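Local coordinates for protein ORF10 (Moritella marina, PDB 6RIW) that forms the ketosynthase and chain length factor part of a polyunsaturated fatty acid synthase, probably joining acyl chains by beta-ketoacyl condensation, at residues A[532-537]-A[907-912]; A[67-72]-A[90-95]. All blocks are in the same frame, centred on the assembly; numbering follows the deposited sequence.

Interaction 1 of 2, residues A[532-537]-A[907-912]; sequences QLDIDF and VKTIKL
The ammonium of Lys-911 donates to the side-chain carbonyl of Gln-532, NZ to OE1 2.9 Å, nearly along the C=O axis (175°). The two long side chains lie side by side and point the same way. In Gln-532 chi1 of 60° sets CG between the backbone N and carbonyl carbon; the chain runs on extended, its NE2 3.6 Å from Thr-909 CG2. An alanine here would probably leave the Lys-911 ammonium without its carbonyl mate and the Thr-909 methyl without the amide resting on it. On the same face Thr-909 OG1 reaches Asp-534 OD1 from above the carboxylate plane at 3.3 Å, a long bond.

Strands 532-536 and 907-911 make a two-stranded antiparallel sheet, in which Leu-533 with Ile-910 and Ile-535 with Lys-908 are the hydrogen-bonded pairs. Leu-533 N to Ile-910 O (3.0 Å) and the return bond are nearly straight. Gln-532, Asp-534, Asp-536, Val-907, Thr-909 and Lys-911 share one face, where polar groups suit residues that are all exposed or partly exposed. The other carries Leu-533, Ile-535, Ile-910 and the base of Lys-908; the first three meet Met-556, Gln-559 and Leu-555, respectively, of helix 552-567.

Past strand 532-536, the end of the Phe-537 side chain comes close to strand 907-911. Lys-908 CB sits over one ring face, 4.0 Å from the centroid, and Ile-910 CD1 lies in plane at the edge, 3.5 Å from CE1. A lysine's aliphatic base can serve a ring while its charged end leads off. Asp-536, the N-cap, accepts from Leu-538 N and Leu-906 N through OD1.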
loop_
_atom_site.group_PDB
_atom_site.type_symbol
_atom_site.label_atom_id
_atom_site.label_comp_id
_atom_site.label_asym_id
_atom_site.label_seq_id
_atom_site.Cartn_x
_atom_site.Cartn_y
_atom_site.Cartn_z
ATOM N N GLN A 532 -23.693 -5.498 -4.032
ATOM C CA GLN A 532 -23.780 -5.533 -2.578
ATOM C C GLN A 532 -23.131 -6.814 -2.071
ATOM O O GLN A 532 -22.927 -7.769 -2.821
ATOM C CB GLN A 532 -25.241 -5.450 -2.112
ATOM C CG GLN A 532 -26.100 -6.584 -2.638
ATOM C CD GLN A 532 -27.594 -6.305 -2.462
ATOM O OE1 GLN A 532 -28.076 -5.211 -2.760
ATOM N NE2 GLN A 532 -28.320 -7.288 -1.959
ATOM N N LEU A 533 -22.826 -6.831 -0.778
ATOM C CA LEU A 533 -22.395 -8.049 -0.113
ATOM C C LEU A 533 -23.199 -8.248 1.165
ATOM O O LEU A 533 -23.631 -7.282 1.801
ATOM C CB LEU A 533 -20.903 -8.008 0.207
ATOM C CG LEU A 533 -20.514 -6.738 0.962
ATOM C CD1 LEU A 533 -20.382 -7.031 2.450
ATOM C CD2 LEU A 533 -19.222 -6.178 0.438
ATOM N N ASP A 534 -23.393 -9.511 1.535
ATOM C CA ASP A 534 -23.948 -9.891 2.831
ATOM C C ASP A 534 -22.815 -10.366 3.734
ATOM O O ASP A 534 -22.029 -11.235 3.340
ATOM C CB ASP A 534 -24.976 -11.013 2.690
ATOM C CG ASP A 534 -26.073 -10.698 1.690
ATOM O OD1 ASP A 534 -26.086 -9.589 1.102
ATOM O OD2 ASP A 534 -26.933 -11.586 1.493
ATOM N N ILE A 535 -22.735 -9.813 4.940
ATOM C CA ILE A 535 -21.639 -10.143 5.843
ATOM C C ILE A 535 -22.179 -10.274 7.263
ATOM O O ILE A 535 -23.098 -9.551 7.660
ATOM C CB ILE A 535 -20.513 -9.087 5.746
ATOM C CG1 ILE A 535 -19.236 -9.569 6.438
ATOM C CG2 ILE A 535 -20.967 -7.744 6.286
ATOM C CD1 ILE A 535 -17.952 -9.022 5.788
ATOM N N ASP A 536 -21.609 -11.208 8.023
ATOM C CA ASP A 536 -22.003 -11.447 9.416
ATOM C C ASP A 536 -21.266 -10.460 10.311
ATOM O O ASP A 536 -20.087 -10.646 10.615
ATOM C CB ASP A 536 -21.698 -12.886 9.823
ATOM C CG ASP A 536 -21.830 -13.119 11.333
ATOM O OD1 ASP A 536 -22.506 -12.327 12.020
ATOM O OD2 ASP A 536 -21.263 -14.111 11.832
ATOM N N PHE A 537 -21.980 -9.418 10.766
ATOM C CA PHE A 537 -21.366 -8.391 11.609
ATOM C C PHE A 537 -20.842 -8.964 12.917
ATOM O O PHE A 537 -19.904 -8.410 13.503
ATOM C CB PHE A 537 -22.367 -7.274 11.909
ATOM C CG PHE A 537 -22.417 -6.191 10.864
ATOM C CD1 PHE A 537 -22.237 -6.487 9.524
ATOM C CD2 PHE A 537 -22.667 -4.874 11.226
ATOM C CE1 PHE A 537 -22.294 -5.489 8.564
ATOM C CE2 PHE A 537 -22.726 -3.868 10.272
ATOM C CZ PHE A 537 -22.537 -4.176 8.939
ATOM N N VAL A 907 -26.369 -10.910 10.160
ATOM C CA VAL A 907 -26.005 -10.723 8.760
ATOM C C VAL A 907 -26.663 -9.458 8.229
ATOM O O VAL A 907 -27.878 -9.273 8.366
ATOM C CB VAL A 907 -26.404 -11.942 7.925
ATOM C CG1 VAL A 907 -26.140 -11.665 6.451
ATOM C CG2 VAL A 907 -25.634 -13.166 8.401
ATOM N N LYS A 908 -25.861 -8.587 7.616
ATOM C CA LYS A 908 -26.335 -7.320 7.091
ATOM C C LYS A 908 -25.865 -7.142 5.653
ATOM O O LYS A 908 -24.787 -7.611 5.270
ATOM C CB LYS A 908 -25.847 -6.153 7.949
ATOM C CG LYS A 908 -26.406 -6.151 9.372
ATOM C CD LYS A 908 -27.154 -4.853 9.673
ATOM C CE LYS A 908 -28.201 -5.047 10.759
ATOM N NZ LYS A 908 -29.477 -4.350 10.432
ATOM N N THR A 909 -26.686 -6.452 4.864
ATOM C CA THR A 909 -26.387 -6.160 3.464
ATOM C C THR A 909 -25.741 -4.783 3.364
ATOM O O THR A 909 -26.244 -3.816 3.936
ATOM C CB THR A 909 -27.657 -6.210 2.616
ATOM O OG1 THR A 909 -28.147 -7.553 2.584
ATOM C CG2 THR A 909 -27.372 -5.746 1.188
ATOM N N ILE A 910 -24.612 -4.702 2.669
ATOM C CA ILE A 910 -23.917 -3.439 2.459
ATOM C C ILE A 910 -23.798 -3.223 0.960
ATOM O O ILE A 910 -23.289 -4.096 0.244
ATOM C CB ILE A 910 -22.540 -3.432 3.132
ATOM C CG1 ILE A 910 -22.724 -3.522 4.649
ATOM C CG2 ILE A 910 -21.767 -2.176 2.755
ATOM C CD1 ILE A 910 -21.570 -4.157 5.361
ATOM N N LYS A 911 -24.301 -2.085 0.483
ATOM C CA LYS A 911 -24.261 -1.753 -0.932
ATOM C C LYS A 911 -22.976 -1.006 -1.251
ATOM O O LYS A 911 -22.512 -0.180 -0.461
ATOM C CB LYS A 911 -25.472 -0.906 -1.332
ATOM C CG LYS A 911 -26.759 -1.721 -1.452
ATOM C CD LYS A 911 -27.956 -0.851 -1.795
ATOM C CE LYS A 911 -29.209 -1.697 -2.028
ATOM N NZ LYS A 911 -29.075 -2.561 -3.241
ATOM N N LEU A 912 -22.395 -1.316 -2.406
ATOM C CA LEU A 912 -21.240 -0.567 -2.886
ATOM C C LEU A 912 -21.714 0.768 -3.472
ATOM O O LEU A 912 -22.870 0.921 -3.870
ATOM C CB LEU A 912 -20.473 -1.384 -3.928
ATOM C CG LEU A 912 -19.495 -2.401 -3.325
ATOM C CD1 LEU A 912 -20.247 -3.547 -2.679
ATOM C CD2 LEU A 912 -18.574 -2.935 -4.421
#

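Interaction 2 of 2, residues A[67-72]-A[90-95]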
loop_
_atom_site.group_PDB
_atom_site.type_symbol
_atom_site.label_atom_id
_atom_site.label_comp_id
_atom_site.label_asym_id
_atom_site.label_seq_id
_atom_site.Cartn_x
_atom_site.Cartn_y
_atom_site.Cartn_z
ATOM N N SER A 67 10.420 20.654 3.247
ATOM C CA SER A 67 10.327 22.021 2.754
ATOM C C SER A 67 11.454 22.295 1.768
ATOM O O SER A 67 12.583 21.830 1.963
ATOM C CB SER A 67 10.397 23.022 3.906
ATOM O OG SER A 67 9.326 22.792 4.810
ATOM N N ASP A 68 11.129 23.029 0.700
ATOM C CA ASP A 68 12.134 23.608 -0.199
ATOM C C ASP A 68 13.011 22.543 -0.857
ATOM O O ASP A 68 14.216 22.730 -1.051
ATOM C CB ASP A 68 12.986 24.634 0.551
ATOM C CG ASP A 68 12.136 25.727 1.184
ATOM O OD1 ASP A 68 11.261 26.281 0.471
ATOM O OD2 ASP A 68 12.313 26.013 2.389
ATOM N N PHE A 69 12.413 21.407 -1.193
ATOM C CA PHE A 69 13.088 20.376 -1.977
ATOM C C PHE A 69 12.735 20.592 -3.445
ATOM O O PHE A 69 11.557 20.650 -3.797
ATOM C CB PHE A 69 12.675 18.968 -1.533
ATOM C CG PHE A 69 13.274 17.873 -2.378
ATOM C CD1 PHE A 69 14.604 17.507 -2.220
ATOM C CD2 PHE A 69 12.514 17.230 -3.351
ATOM C CE1 PHE A 69 15.166 16.499 -3.004
ATOM C CE2 PHE A 69 13.058 16.225 -4.141
ATOM C CZ PHE A 69 14.398 15.857 -3.967
ATOM N N ASN A 70 13.749 20.698 -4.301
ATOM C CA ASN A 70 13.544 20.925 -5.731
ATOM C C ASN A 70 14.139 19.721 -6.448
ATOM O O ASN A 70 15.364 19.582 -6.532
ATOM C CB ASN A 70 14.185 22.239 -6.194
ATOM C CG ASN A 70 13.671 23.445 -5.425
ATOM O OD1 ASN A 70 14.421 24.103 -4.699
ATOM N ND2 ASN A 70 12.390 23.742 -5.581
ATOM N N PHE A 71 13.267 18.832 -6.915
ATOM C CA PHE A 71 13.700 17.585 -7.524
ATOM C C PHE A 71 14.389 17.849 -8.857
ATOM O O PHE A 71 13.868 18.586 -9.698
ATOM C CB PHE A 71 12.490 16.677 -7.732
ATOM C CG PHE A 71 12.799 15.388 -8.430
ATOM C CD1 PHE A 71 13.593 14.426 -7.827
ATOM C CD2 PHE A 71 12.246 15.119 -9.682
ATOM C CE1 PHE A 71 13.861 13.219 -8.483
ATOM C CE2 PHE A 71 12.506 13.916 -10.331
ATOM C CZ PHE A 71 13.308 12.973 -9.735
ATOM N N ASP A 72 15.551 17.227 -9.045
ATOM C CA ASP A 72 16.272 17.240 -10.317
ATOM C C ASP A 72 15.874 15.992 -11.091
ATOM O O ASP A 72 16.237 14.882 -10.702
ATOM C CB ASP A 72 17.777 17.288 -10.060
ATOM C CG ASP A 72 18.614 17.255 -11.339
ATOM O OD1 ASP A 72 18.078 17.079 -12.456
ATOM O OD2 ASP A 72 19.846 17.410 -11.208
ATOM N N ASN A 90 6.565 9.999 -5.976
ATOM C CA ASN A 90 7.494 9.388 -6.920
ATOM C C ASN A 90 8.844 10.077 -6.885
ATOM O O ASN A 90 9.893 9.412 -6.924
ATOM C CB ASN A 90 6.917 9.453 -8.333
ATOM C CG ASN A 90 5.506 8.884 -8.417
ATOM O OD1 ASN A 90 5.317 7.737 -8.793
ATOM N ND2 ASN A 90 4.517 9.689 -8.063
ATOM N N GLN A 91 8.843 11.411 -6.839
ATOM C CA GLN A 91 10.103 12.144 -6.949
ATOM C C GLN A 91 10.983 11.916 -5.728
ATOM O O GLN A 91 12.209 11.780 -5.853
ATOM C CB GLN A 91 9.821 13.628 -7.135
ATOM C CG GLN A 91 9.098 13.902 -8.468
ATOM C CD GLN A 91 8.963 15.370 -8.767
ATOM O OE1 GLN A 91 9.076 16.207 -7.877
ATOM N NE2 GLN A 91 8.720 15.696 -10.041
ATOM N N TRP A 92 10.381 11.890 -4.537
ATOM C CA TRP A 92 11.182 11.650 -3.343
ATOM C C TRP A 92 11.787 10.250 -3.364
ATOM O O TRP A 92 12.934 10.063 -2.954
ATOM C CB TRP A 92 10.341 11.840 -2.086
ATOM C CG TRP A 92 9.862 13.234 -1.862
ATOM C CD1 TRP A 92 10.220 14.364 -2.554
ATOM C CD2 TRP A 92 8.915 13.649 -0.880
ATOM N NE1 TRP A 92 9.553 15.451 -2.057
ATOM C CE2 TRP A 92 8.751 15.043 -1.020
ATOM C CE3 TRP A 92 8.190 12.976 0.111
ATOM C CZ2 TRP A 92 7.867 15.778 -0.222
ATOM C CZ3 TRP A 92 7.321 13.707 0.917
ATOM C CH2 TRP A 92 7.175 15.098 0.747
ATOM N N GLY A 93 11.021 9.249 -3.819
ATOM C CA GLY A 93 11.560 7.897 -3.923
ATOM C C GLY A 93 12.673 7.778 -4.951
ATOM O O GLY A 93 13.672 7.088 -4.723
ATOM N N LEU A 94 12.520 8.451 -6.092
ATOM C CA LEU A 94 13.594 8.480 -7.083
ATOM C C LEU A 94 14.841 9.170 -6.530
ATOM O O LEU A 94 15.975 8.708 -6.744
ATOM C CB LEU A 94 13.106 9.199 -8.340
ATOM C CG LEU A 94 12.078 8.386 -9.125
ATOM C CD1 LEU A 94 11.394 9.273 -10.148
ATOM C CD2 LEU A 94 12.761 7.192 -9.783
ATOM N N TYR A 95 14.650 10.279 -5.823
ATOM C CA TYR A 95 15.786 10.986 -5.234
ATOM C C TYR A 95 16.605 10.077 -4.314
ATOM O O TYR A 95 17.828 9.960 -4.473
ATOM C CB TYR A 95 15.292 12.215 -4.473
ATOM C CG TYR A 95 16.411 12.881 -3.674
ATOM C CD1 TYR A 95 17.385 13.633 -4.329
ATOM C CD2 TYR A 95 16.497 12.750 -2.291
ATOM C CE1 TYR A 95 18.414 14.242 -3.629
ATOM C CE2 TYR A 95 17.552 13.361 -1.563
ATOM C CZ TYR A 95 18.494 14.111 -2.255
ATOM O OH TYR A 95 19.538 14.724 -1.600
#
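Phe-69 and Phe-71 both set CG anti to the backbone N (chi1 near 177°), on CB atoms that already point from loop 67-72 toward residues 90-95 of helix 88-104. On the helix, Tyr-95 also has CG anti to its backbone N, whereas Trp-92 has CG beside it, and both rings meet Phe-69, one at its edge and one over its face. The edge of Phe-69 is turned to the face of Tyr-95, with CE1 over the centre of the tyrosine ring and CZ 3.6 Å from Tyr-95 CG. The centroids of this edge-to-face pair are 5.0 Å apart and the planes stand at 71°. Against Trp-92 the roles reverse: the indole presents its edge to the face of Phe-69 in an offset edge-to-face pair, planes at 83°, with Trp-92 CD1 3.7 Å from Phe-69 CE2. The three rings form an aromatic cluster in which phenylalanine offers both an edge and a face.

Phe-71 lies against the side chain of Gln-91 instead. Gln-91 CB stands over one ring face, 3.8 Å from the centroid, as a CH-pi contact, and the extended chain continues across the rim so that CD comes within 3.4 Å of Phe-71 CD2. The amide plane is tilted moderately from the ring plane. A glutamine suits this place because its methylenes pack on the ring while NE2 is held by Leu-83 O. Leu-94 CB adds to the packing, 4.0 Å from Phe-71 CZ.

Tyr-95 OH bonds to Gln-17 O. Outside the two segments, Phe-69 and Trp-92 both touch Leu-12 of strand 4-12, Trp-92 continues to Glu-261 and Ala-263 of strand 259-270, and Leu-94 packs on Leu-178 and Ala-182 of helix 174-183.

Overall arrangement
Interactions 1 and 2 share no element and do not touch: their centres are 43 Å apart, on opposite sides of the chain's centre. Interaction 2 falls in the first ketosynthase-type half of the chain. Interaction 1 joins a strand of the second half to a strand from far along the chain, 370 residues on. Both are partly buried, but four residues of interaction 1 are exposed, against none of those touching in interaction 2. The chemistry follows: backbone hydrogen bonds and polar side-chain pairs hold the two strands, with apolar groups turned to a helix, whereas loop 67-72 meets helix 88-104 through aromatic and aliphatic packing, without a hydrogen bond between the segments.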